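Local coordinates for ABC transporter (Thermotoga maritima, PDB 1JI0), which binds ATP and probably hydrolyses it to power branched-chain amino acid uptake, as the nucleotide-binding subunit of an ABC transporter, at residues 1-15 against 52-66. Residues are numbered along the deposited sequence; the frame is centred on the assembly and turned at random.
Residue 2 of segment 1-15 comes from a tag, linker or insertion.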
HETATM    1  N   MSE A   1      10.369 -15.761  11.813  1.00 26.12           N
HETATM    2  CA  MSE A   1      11.359 -14.679  12.085  1.00 26.10           C
HETATM    3  C   MSE A   1      10.677 -13.331  12.043  1.00 24.75           C
HETATM    4  O   MSE A   1       9.660 -13.161  11.383  1.00 25.87           O
HETATM    5  CB  MSE A   1      12.478 -14.677  11.043  1.00 26.04           C
HETATM    6  CG  MSE A   1      13.545 -15.729  11.213  1.00 28.31           C
HETATM    7 SE   MSE A   1      14.851 -15.558   9.772  1.00 29.39          SE
HETATM    8  CE  MSE A   1      13.699 -16.056   8.282  1.00 30.34           C
ATOM      9  N   VAL A   2      11.248 -12.372  12.754  1.00 24.30           N
ATOM     10  CA  VAL A   2      10.713 -11.017  12.790  1.00 23.94           C
ATOM     11  C   VAL A   2      11.915 -10.106  12.601  1.00 23.34           C
ATOM     12  O   VAL A   2      12.869 -10.171  13.369  1.00 20.68           O
ATOM     13  CB  VAL A   2      10.045 -10.715  14.147  1.00 23.99           C
ATOM     14  CG1 VAL A   2       9.358  -9.350  14.106  1.00 24.21           C
ATOM     15  CG2 VAL A   2       9.040 -11.804  14.475  1.00 25.50           C
ATOM     16  N   SER A   3      11.874  -9.264  11.576  1.00 22.15           N
ATOM     17  CA  SER A   3      12.990  -8.371  11.307  1.00 22.69           C
ATOM     18  C   SER A   3      12.671  -6.895  11.467  1.00 22.46           C
ATOM     19  O   SER A   3      11.514  -6.487  11.402  1.00 23.41           O
ATOM     20  CB  SER A   3      13.492  -8.608   9.889  1.00 19.44           C
ATOM     21  OG  SER A   3      14.513  -7.693   9.558  1.00 19.18           O
ATOM     22  N   ASP A   4      13.712  -6.098  11.684  1.00 23.69           N
ATOM     23  CA  ASP A   4      13.550  -4.656  11.786  1.00 25.02           C
ATOM     24  C   ASP A   4      13.230  -4.142  10.374  1.00 24.90           C
ATOM     25  O   ASP A   4      12.733  -3.032  10.201  1.00 24.54           O
ATOM     26  CB  ASP A   4      14.836  -4.012  12.290  1.00 30.30           C
ATOM     27  CG  ASP A   4      14.798  -2.505  12.196  1.00 34.65           C
ATOM     28  OD1 ASP A   4      13.901  -1.896  12.819  1.00 38.67           O
ATOM     29  OD2 ASP A   4      15.658  -1.930  11.493  1.00 38.05           O
ATOM     30  N   ILE A   5      13.547  -4.956   9.368  1.00 23.21           N
ATOM     31  CA  ILE A   5      13.261  -4.624   7.968  1.00 23.39           C
ATOM     32  C   ILE A   5      12.186  -5.630   7.585  1.00 22.72           C
ATOM     33  O   ILE A   5      12.494  -6.793   7.322  1.00 21.97           O
ATOM     34  CB  ILE A   5      14.507  -4.822   7.048  1.00 24.88           C
ATOM     35  CG1 ILE A   5      15.617  -3.838   7.439  1.00 22.28           C
ATOM     36  CG2 ILE A   5      14.121  -4.607   5.571  1.00 23.05           C
ATOM     37  CD1 ILE A   5      15.191  -2.356   7.348  1.00 25.15           C
ATOM     38  N   VAL A   6      10.926  -5.199   7.582  1.00 22.11           N
ATOM     39  CA  VAL A   6       9.834  -6.113   7.258  1.00 22.35           C
ATOM     40  C   VAL A   6       9.870  -6.605   5.822  1.00 22.29           C
ATOM     41  O   VAL A   6       9.493  -7.743   5.540  1.00 22.01           O
ATOM     42  CB  VAL A   6       8.447  -5.479   7.531  1.00 23.27           C
ATOM     43  CG1 VAL A   6       8.350  -5.055   8.983  1.00 21.86           C
ATOM     44  CG2 VAL A   6       8.219  -4.293   6.608  1.00 26.55           C
ATOM     45  N   LEU A   7      10.331  -5.759   4.910  1.00 22.61           N
ATOM     46  CA  LEU A   7      10.404  -6.151   3.514  1.00 23.71           C
ATOM     47  C   LEU A   7      11.648  -5.592   2.862  1.00 23.95           C
ATOM     48  O   LEU A   7      11.932  -4.393   2.969  1.00 23.94           O
ATOM     49  CB  LEU A   7       9.179  -5.650   2.744  1.00 24.41           C
ATOM     50  CG  LEU A   7       9.142  -6.113   1.282  1.00 25.82           C
ATOM     51  CD1 LEU A   7       8.606  -7.549   1.214  1.00 28.26           C
ATOM     52  CD2 LEU A   7       8.255  -5.180   0.478  1.00 27.27           C
ATOM     53  N   GLU A   8      12.401  -6.465   2.207  1.00 23.47           N
ATOM     54  CA  GLU A   8      13.595  -6.038   1.497  1.00 25.39           C
ATOM     55  C   GLU A   8      13.581  -6.623   0.092  1.00 25.78           C
ATOM     56  O   GLU A   8      13.408  -7.829  -0.093  1.00 27.56           O
ATOM     57  CB  GLU A   8      14.872  -6.477   2.214  1.00 25.22           C
ATOM     58  CG  GLU A   8      16.130  -5.949   1.523  1.00 28.78           C
ATOM     59  CD  GLU A   8      17.417  -6.378   2.196  1.00 32.67           C
ATOM     60  OE1 GLU A   8      17.353  -7.150   3.177  1.00 34.37           O
ATOM     61  OE2 GLU A   8      18.497  -5.943   1.740  1.00 33.64           O
ATOM     62  N   VAL A   9      13.741  -5.757  -0.899  1.00 24.52           N
ATOM     63  CA  VAL A   9      13.773  -6.181  -2.292  1.00 23.87           C
ATOM     64  C   VAL A   9      15.221  -6.018  -2.720  1.00 24.42           C
ATOM     65  O   VAL A   9      15.802  -4.959  -2.517  1.00 24.96           O
ATOM     66  CB  VAL A   9      12.857  -5.279  -3.178  1.00 24.64           C
ATOM     67  CG1 VAL A   9      12.984  -5.671  -4.646  1.00 24.25           C
ATOM     68  CG2 VAL A   9      11.406  -5.411  -2.733  1.00 22.61           C
ATOM     69  N   GLN A  10      15.818  -7.069  -3.279  1.00 26.38           N
ATOM     70  CA  GLN A  10      17.209  -6.985  -3.716  1.00 27.40           C
ATOM     71  C   GLN A  10      17.336  -7.200  -5.220  1.00 28.18           C
ATOM     72  O   GLN A  10      16.860  -8.205  -5.746  1.00 27.53           O
ATOM     73  CB  GLN A  10      18.068  -8.030  -2.995  1.00 29.56           C
ATOM     74  CG  GLN A  10      17.901  -8.059  -1.486  1.00 30.05           C
ATOM     75  CD  GLN A  10      18.852  -9.035  -0.818  1.00 32.21           C
ATOM     76  OE1 GLN A  10      19.096 -10.134  -1.326  1.00 30.95           O
ATOM     77  NE2 GLN A  10      19.389  -8.643   0.332  1.00 31.26           N
ATOM     78  N   SER A  11      17.979  -6.252  -5.896  1.00 28.60           N
ATOM     79  CA  SER A  11      18.206  -6.312  -7.341  1.00 30.51           C
ATOM     80  C   SER A  11      17.069  -6.997  -8.095  1.00 29.96           C
ATOM     81  O   SER A  11      17.299  -7.927  -8.868  1.00 29.73           O
ATOM     82  CB  SER A  11      19.522  -7.045  -7.626  1.00 31.83           C
ATOM     83  OG  SER A  11      20.605  -6.428  -6.940  1.00 33.86           O
ATOM     84  N   LEU A  12      15.846  -6.530  -7.860  1.00 29.33           N
ATOM     85  CA  LEU A  12      14.662  -7.095  -8.489  1.00 29.88           C
ATOM     86  C   LEU A  12      14.562  -6.760  -9.970  1.00 29.16           C
ATOM     87  O   LEU A  12      14.741  -5.611 -10.370  1.00 28.33           O
ATOM     88  CB  LEU A  12      13.399  -6.598  -7.780  1.00 29.42           C
ATOM     89  CG  LEU A  12      12.048  -6.927  -8.433  1.00 30.40           C
ATOM     90  CD1 LEU A  12      11.844  -8.429  -8.482  1.00 30.29           C
ATOM     91  CD2 LEU A  12      10.919  -6.260  -7.661  1.00 29.32           C
ATOM     92  N   HIS A  13      14.279  -7.785 -10.771  1.00 29.56           N
ATOM     93  CA  HIS A  13      14.107  -7.640 -12.214  1.00 29.55           C
ATOM     94  C   HIS A  13      12.772  -8.264 -12.567  1.00 29.50           C
ATOM     95  O   HIS A  13      12.462  -9.367 -12.121  1.00 30.02           O
ATOM     96  CB  HIS A  13      15.221  -8.359 -12.982  1.00 29.69           C
ATOM     97  CG  HIS A  13      16.448  -7.530 -13.176  1.00 29.18           C
ATOM     98  ND1 HIS A  13      16.593  -6.652 -14.229  1.00 29.38           N
ATOM     99  CD2 HIS A  13      17.565  -7.401 -12.423  1.00 28.60           C
ATOM    100  CE1 HIS A  13      17.746  -6.017 -14.115  1.00 28.54           C
ATOM    101  NE2 HIS A  13      18.356  -6.453 -13.027  1.00 29.69           N
ATOM    102  N   VAL A  14      11.973  -7.555 -13.353  1.00 29.89           N
ATOM    103  CA  VAL A  14      10.681  -8.087 -13.754  1.00 30.74           C
ATOM    104  C   VAL A  14      10.478  -7.870 -15.242  1.00 32.35           C
ATOM    105  O   VAL A  14      10.607  -6.752 -15.746  1.00 30.97           O
ATOM    106  CB  VAL A  14       9.526  -7.433 -12.982  1.00 30.20           C
ATOM    107  CG1 VAL A  14       8.191  -7.974 -13.485  1.00 30.35           C
ATOM    108  CG2 VAL A  14       9.672  -7.723 -11.490  1.00 31.00           C
ATOM    109  N   TYR A  15      10.178  -8.963 -15.937  1.00 34.39           N
ATOM    110  CA  TYR A  15       9.949  -8.948 -17.375  1.00 35.43           C
ATOM    111  C   TYR A  15       8.585  -9.551 -17.635  1.00 36.83           C
ATOM    112  O   TYR A  15       8.251 -10.591 -17.079  1.00 38.75           O
ATOM    113  CB  TYR A  15      10.968  -9.822 -18.103  1.00 34.09           C
ATOM    114  CG  TYR A  15      12.419  -9.418 -17.999  1.00 32.92           C
ATOM    115  CD1 TYR A  15      13.038  -8.705 -19.026  1.00 32.42           C
ATOM    116  CD2 TYR A  15      13.203  -9.840 -16.923  1.00 32.39           C
ATOM    117  CE1 TYR A  15      14.410  -8.438 -18.991  1.00 33.66           C
ATOM    118  CE2 TYR A  15      14.566  -9.578 -16.876  1.00 31.92           C
ATOM    119  CZ  TYR A  15      15.167  -8.883 -17.912  1.00 33.12           C
ATOM    120  OH  TYR A  15      16.527  -8.666 -17.885  1.00 32.88           O
ATOM    121  N   ILE A  52       6.062  -8.327  -5.549  1.00 26.00           N
ATOM    122  CA  ILE A  52       6.127  -8.599  -4.117  1.00 24.14           C
ATOM    123  C   ILE A  52       5.002  -9.532  -3.684  1.00 25.52           C
ATOM    124  O   ILE A  52       5.220 -10.444  -2.882  1.00 25.65           O
ATOM    125  CB  ILE A  52       6.045  -7.287  -3.290  1.00 23.33           C
ATOM    126  CG1 ILE A  52       7.310  -6.447  -3.511  1.00 21.22           C
ATOM    127  CG2 ILE A  52       5.881  -7.614  -1.815  1.00 20.70           C
ATOM    128  CD1 ILE A  52       7.209  -5.015  -2.978  1.00 22.90           C
ATOM    129  N   ALA A  53       3.802  -9.306  -4.220  1.00 26.76           N
ATOM    130  CA  ALA A  53       2.632 -10.121  -3.883  1.00 27.73           C
ATOM    131  C   ALA A  53       2.601 -11.440  -4.660  1.00 29.00           C
ATOM    132  O   ALA A  53       1.700 -12.261  -4.470  1.00 28.62           O
ATOM    133  CB  ALA A  53       1.352  -9.333  -4.154  1.00 26.51           C
ATOM    134  N   GLY A  54       3.580 -11.629  -5.538  1.00 29.60           N
ATOM    135  CA  GLY A  54       3.648 -12.847  -6.330  1.00 32.64           C
ATOM    136  C   GLY A  54       2.604 -12.937  -7.431  1.00 33.39           C
ATOM    137  O   GLY A  54       2.168 -14.034  -7.788  1.00 33.71           O
ATOM    138  N   LEU A  55       2.202 -11.793  -7.974  1.00 34.17           N
ATOM    139  CA  LEU A  55       1.201 -11.760  -9.035  1.00 34.56           C
ATOM    140  C   LEU A  55       1.874 -11.717 -10.399  1.00 35.79           C
ATOM    141  O   LEU A  55       1.242 -11.947 -11.425  1.00 37.77           O
ATOM    142  CB  LEU A  55       0.287 -10.549  -8.858  1.00 34.52           C
ATOM    143  CG  LEU A  55      -0.436 -10.498  -7.511  1.00 33.05           C
ATOM    144  CD1 LEU A  55      -1.317  -9.264  -7.437  1.00 33.18           C
ATOM    145  CD2 LEU A  55      -1.257 -11.754  -7.334  1.00 34.43           C
ATOM    146  N   VAL A  56       3.162 -11.404 -10.406  1.00 35.89           N
ATOM    147  CA  VAL A  56       3.934 -11.366 -11.636  1.00 37.22           C
ATOM    148  C   VAL A  56       5.265 -12.001 -11.257  1.00 38.17           C
ATOM    149  O   VAL A  56       5.678 -11.918 -10.103  1.00 38.28           O
ATOM    150  CB  VAL A  56       4.127  -9.919 -12.151  1.00 37.39           C
ATOM    151  CG1 VAL A  56       4.879  -9.086 -11.133  1.00 37.23           C
ATOM    152  CG2 VAL A  56       4.874  -9.937 -13.465  1.00 38.15           C
ATOM    153  N   ARG A  57       5.928 -12.647 -12.208  1.00 38.06           N
ATOM    154  CA  ARG A  57       7.186 -13.320 -11.910  1.00 38.67           C
ATOM    155  C   ARG A  57       8.424 -12.439 -11.810  1.00 38.72           C
ATOM    156  O   ARG A  57       8.595 -11.481 -12.566  1.00 38.19           O
ATOM    157  CB  ARG A  57       7.454 -14.418 -12.945  1.00 39.30           C
ATOM    158  CG  ARG A  57       8.697 -15.241 -12.643  1.00 41.02           C
ATOM    159  CD  ARG A  57       9.044 -16.179 -13.786  1.00 43.05           C
ATOM    160  NE  ARG A  57      10.323 -16.845 -13.567  1.00 44.06           N
ATOM    161  CZ  ARG A  57      10.555 -17.720 -12.595  1.00 44.94           C
ATOM    162  NH1 ARG A  57      11.755 -18.270 -12.473  1.00 44.97           N
ATOM    163  NH2 ARG A  57       9.584 -18.052 -11.751  1.00 44.88           N
ATOM    164  N   ALA A  58       9.294 -12.789 -10.868  1.00 38.28           N
ATOM    165  CA  ALA A  58      10.546 -12.077 -10.670  1.00 38.61           C
ATOM    166  C   ALA A  58      11.624 -12.941 -11.317  1.00 38.96           C
ATOM    167  O   ALA A  58      11.987 -13.985 -10.785  1.00 39.11           O
ATOM    168  CB  ALA A  58      10.824 -11.906  -9.182  1.00 37.32           C
ATOM    169  N   GLN A  59      12.122 -12.500 -12.467  1.00 39.87           N
ATOM    170  CA  GLN A  59      13.142 -13.235 -13.212  1.00 41.86           C
ATOM    171  C   GLN A  59      14.510 -13.190 -12.536  1.00 40.89           C
ATOM    172  O   GLN A  59      15.346 -14.068 -12.746  1.00 40.66           O
ATOM    173  CB  GLN A  59      13.274 -12.658 -14.626  1.00 43.68           C
ATOM    174  CG  GLN A  59      11.953 -12.254 -15.276  1.00 47.74           C
ATOM    175  CD  GLN A  59      11.086 -13.436 -15.654  1.00 49.86           C
ATOM    176  OE1 GLN A  59      10.103 -13.290 -16.390  1.00 50.38           O
ATOM    177  NE2 GLN A  59      11.441 -14.618 -15.152  1.00 51.41           N
ATOM    178  N   LYS A  60      14.743 -12.159 -11.736  1.00 39.51           N
ATOM    179  CA  LYS A  60      16.021 -12.020 -11.062  1.00 38.82           C
ATOM    180  C   LYS A  60      15.855 -11.241  -9.762  1.00 37.33           C
ATOM    181  O   LYS A  60      14.941 -10.430  -9.633  1.00 36.60           O
ATOM    182  CB  LYS A  60      17.006 -11.311 -11.992  1.00 40.69           C
ATOM    183  CG  LYS A  60      18.355 -11.994 -12.110  1.00 44.41           C
ATOM    184  CD  LYS A  60      19.117 -11.507 -13.342  1.00 46.62           C
ATOM    185  CE  LYS A  60      18.368 -11.846 -14.631  1.00 47.78           C
ATOM    186  NZ  LYS A  60      18.172 -13.317 -14.798  1.00 47.34           N
ATOM    187  N   GLY A  61      16.739 -11.503  -8.802  1.00 35.60           N
ATOM    188  CA  GLY A  61      16.679 -10.826  -7.517  1.00 34.28           C
ATOM    189  C   GLY A  61      15.795 -11.538  -6.511  1.00 33.55           C
ATOM    190  O   GLY A  61      15.216 -12.585  -6.809  1.00 32.84           O
ATOM    191  N   LYS A  62      15.688 -10.983  -5.307  1.00 31.98           N
ATOM    192  CA  LYS A  62      14.849 -11.603  -4.296  1.00 32.41           C
ATOM    193  C   LYS A  62      14.046 -10.621  -3.463  1.00 29.84           C
ATOM    194  O   LYS A  62      14.392  -9.450  -3.327  1.00 27.52           O
ATOM    195  CB  LYS A  62      15.674 -12.496  -3.368  1.00 35.17           C
ATOM    196  CG  LYS A  62      16.738 -11.779  -2.580  1.00 39.82           C
ATOM    197  CD  LYS A  62      17.420 -12.727  -1.593  1.00 42.56           C
ATOM    198  CE  LYS A  62      18.069 -13.911  -2.302  1.00 44.52           C
ATOM    199  NZ  LYS A  62      18.853 -14.764  -1.353  1.00 46.82           N
ATOM    200  N   ILE A  63      12.954 -11.139  -2.920  1.00 28.31           N
ATOM    201  CA  ILE A  63      12.042 -10.382  -2.086  1.00 28.84           C
ATOM    202  C   ILE A  63      12.076 -11.115  -0.758  1.00 28.48           C
ATOM    203  O   ILE A  63      11.778 -12.308  -0.686  1.00 29.61           O
ATOM    204  CB  ILE A  63      10.618 -10.402  -2.681  1.00 28.86           C
ATOM    205  CG1 ILE A  63      10.664  -9.846  -4.111  1.00 30.03           C
ATOM    206  CG2 ILE A  63       9.674  -9.568  -1.826  1.00 28.68           C
ATOM    207  CD1 ILE A  63       9.310  -9.746  -4.798  1.00 32.73           C
ATOM    208  N   ILE A  64      12.469 -10.397   0.286  1.00 26.28           N
ATOM    209  CA  ILE A  64      12.591 -10.973   1.612  1.00 24.73           C
ATOM    210  C   ILE A  64      11.590 -10.348   2.577  1.00 22.99           C
ATOM    211  O   ILE A  64      11.594  -9.141   2.780  1.00 22.52           O
ATOM    212  CB  ILE A  64      14.030 -10.758   2.136  1.00 24.80           C
ATOM    213  CG1 ILE A  64      15.033 -11.253   1.089  1.00 25.74           C
ATOM    214  CG2 ILE A  64      14.232 -11.511   3.447  1.00 23.90           C
ATOM    215  CD1 ILE A  64      16.468 -10.848   1.364  1.00 27.54           C
ATOM    216  N   PHE A  65      10.724 -11.182   3.147  1.00 23.36           N
ATOM    217  CA  PHE A  65       9.709 -10.747   4.101  1.00 23.71           C
ATOM    218  C   PHE A  65      10.148 -11.237   5.476  1.00 24.76           C
ATOM    219  O   PHE A  65      10.303 -12.444   5.686  1.00 23.49           O
ATOM    220  CB  PHE A  65       8.353 -11.354   3.741  1.00 24.54           C
ATOM    221  CG  PHE A  65       7.261 -11.008   4.705  1.00 25.91           C
ATOM    222  CD1 PHE A  65       6.894  -9.684   4.918  1.00 24.97           C
ATOM    223  CD2 PHE A  65       6.576 -12.009   5.386  1.00 26.31           C
ATOM    224  CE1 PHE A  65       5.859  -9.363   5.794  1.00 26.01           C
ATOM    225  CE2 PHE A  65       5.538 -11.695   6.265  1.00 27.30           C
ATOM    226  CZ  PHE A  65       5.180 -10.368   6.467  1.00 26.07           C
ATOM    227  N   ASN A  66      10.336 -10.296   6.402  1.00 24.99           N
ATOM    228  CA  ASN A  66      10.811 -10.600   7.751  1.00 25.49           C
ATOM    229  C   ASN A  66      11.956 -11.599   7.747  1.00 26.52           C
ATOM    230  O   ASN A  66      11.959 -12.566   8.516  1.00 26.51           O
ATOM    231  CB  ASN A  66       9.684 -11.110   8.640  1.00 25.93           C
ATOM    232  CG  ASN A  66       8.886  -9.989   9.244  1.00 26.78           C
ATOM    233  OD1 ASN A  66       9.449  -9.048   9.813  1.00 26.09           O
ATOM    234  ND2 ASN A  66       7.567 -10.076   9.138  1.00 27.66           N
TER
HETATM  235  O   HOH W   1      12.955  -8.679   5.240  1.00 28.77           O
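Glu8 and Ile64 trade two backbone hydrogen bonds, Glu8 N to Ile64 O and Ile64 N to Glu8 O, and Gln10 repeats the exchange with Lys62; strands 7-10 and 62-65 thus run antiparallel, at 168°. Beyond Gln10 a beta bulge shifts the register by one, and His13 N hydrogen-bonds Lys60 O. Gly61 sits at the shift, where a CB would collide with Gln10 O and Ser11 O. At the other end Asn66 is held twice: its N donates to Val6 O (2.8 Å), and its OD1 takes a nearly straight bond from Ser3 N (3.0 Å, 176°). A water donates to both Ile5 O and Ile64 O.

On the face of Glu8 and Gln10, the Gln10 side chain runs alongside that of Lys62, its CD 3.7 Å from Ile64 CD1. Gln10 NE2 hydrogen-bonds Glu8 OE2 from above the carboxylate plane (3.2 Å). Shortened to an alanine, this position would probably leave the Glu8 carboxylate without this donor and bare Ile64 CD1.

Leu7, Val9, Ile63 and Phe65 form the apolar face, which Ile52 joins from the helix end. Leu7 CG stands anti to N (-176°) and its methyls divide, CD2 to Ile52 CD1 (3.6 Å), CD1 alongside Ile63 CG2. Beyond the bulge Leu12 CD1 touches Ala58 CB, and Val14 meets Val56 tip to tip.

Val14 and Val56 pack on helix 45-52, where Thr47 binds ATP; Ile52 and Phe65 touch strand 160-164. Strand 25-30 pairs with the other edge of strand 5-16, extending the antiparallel sheet of this ABC ATPase domain.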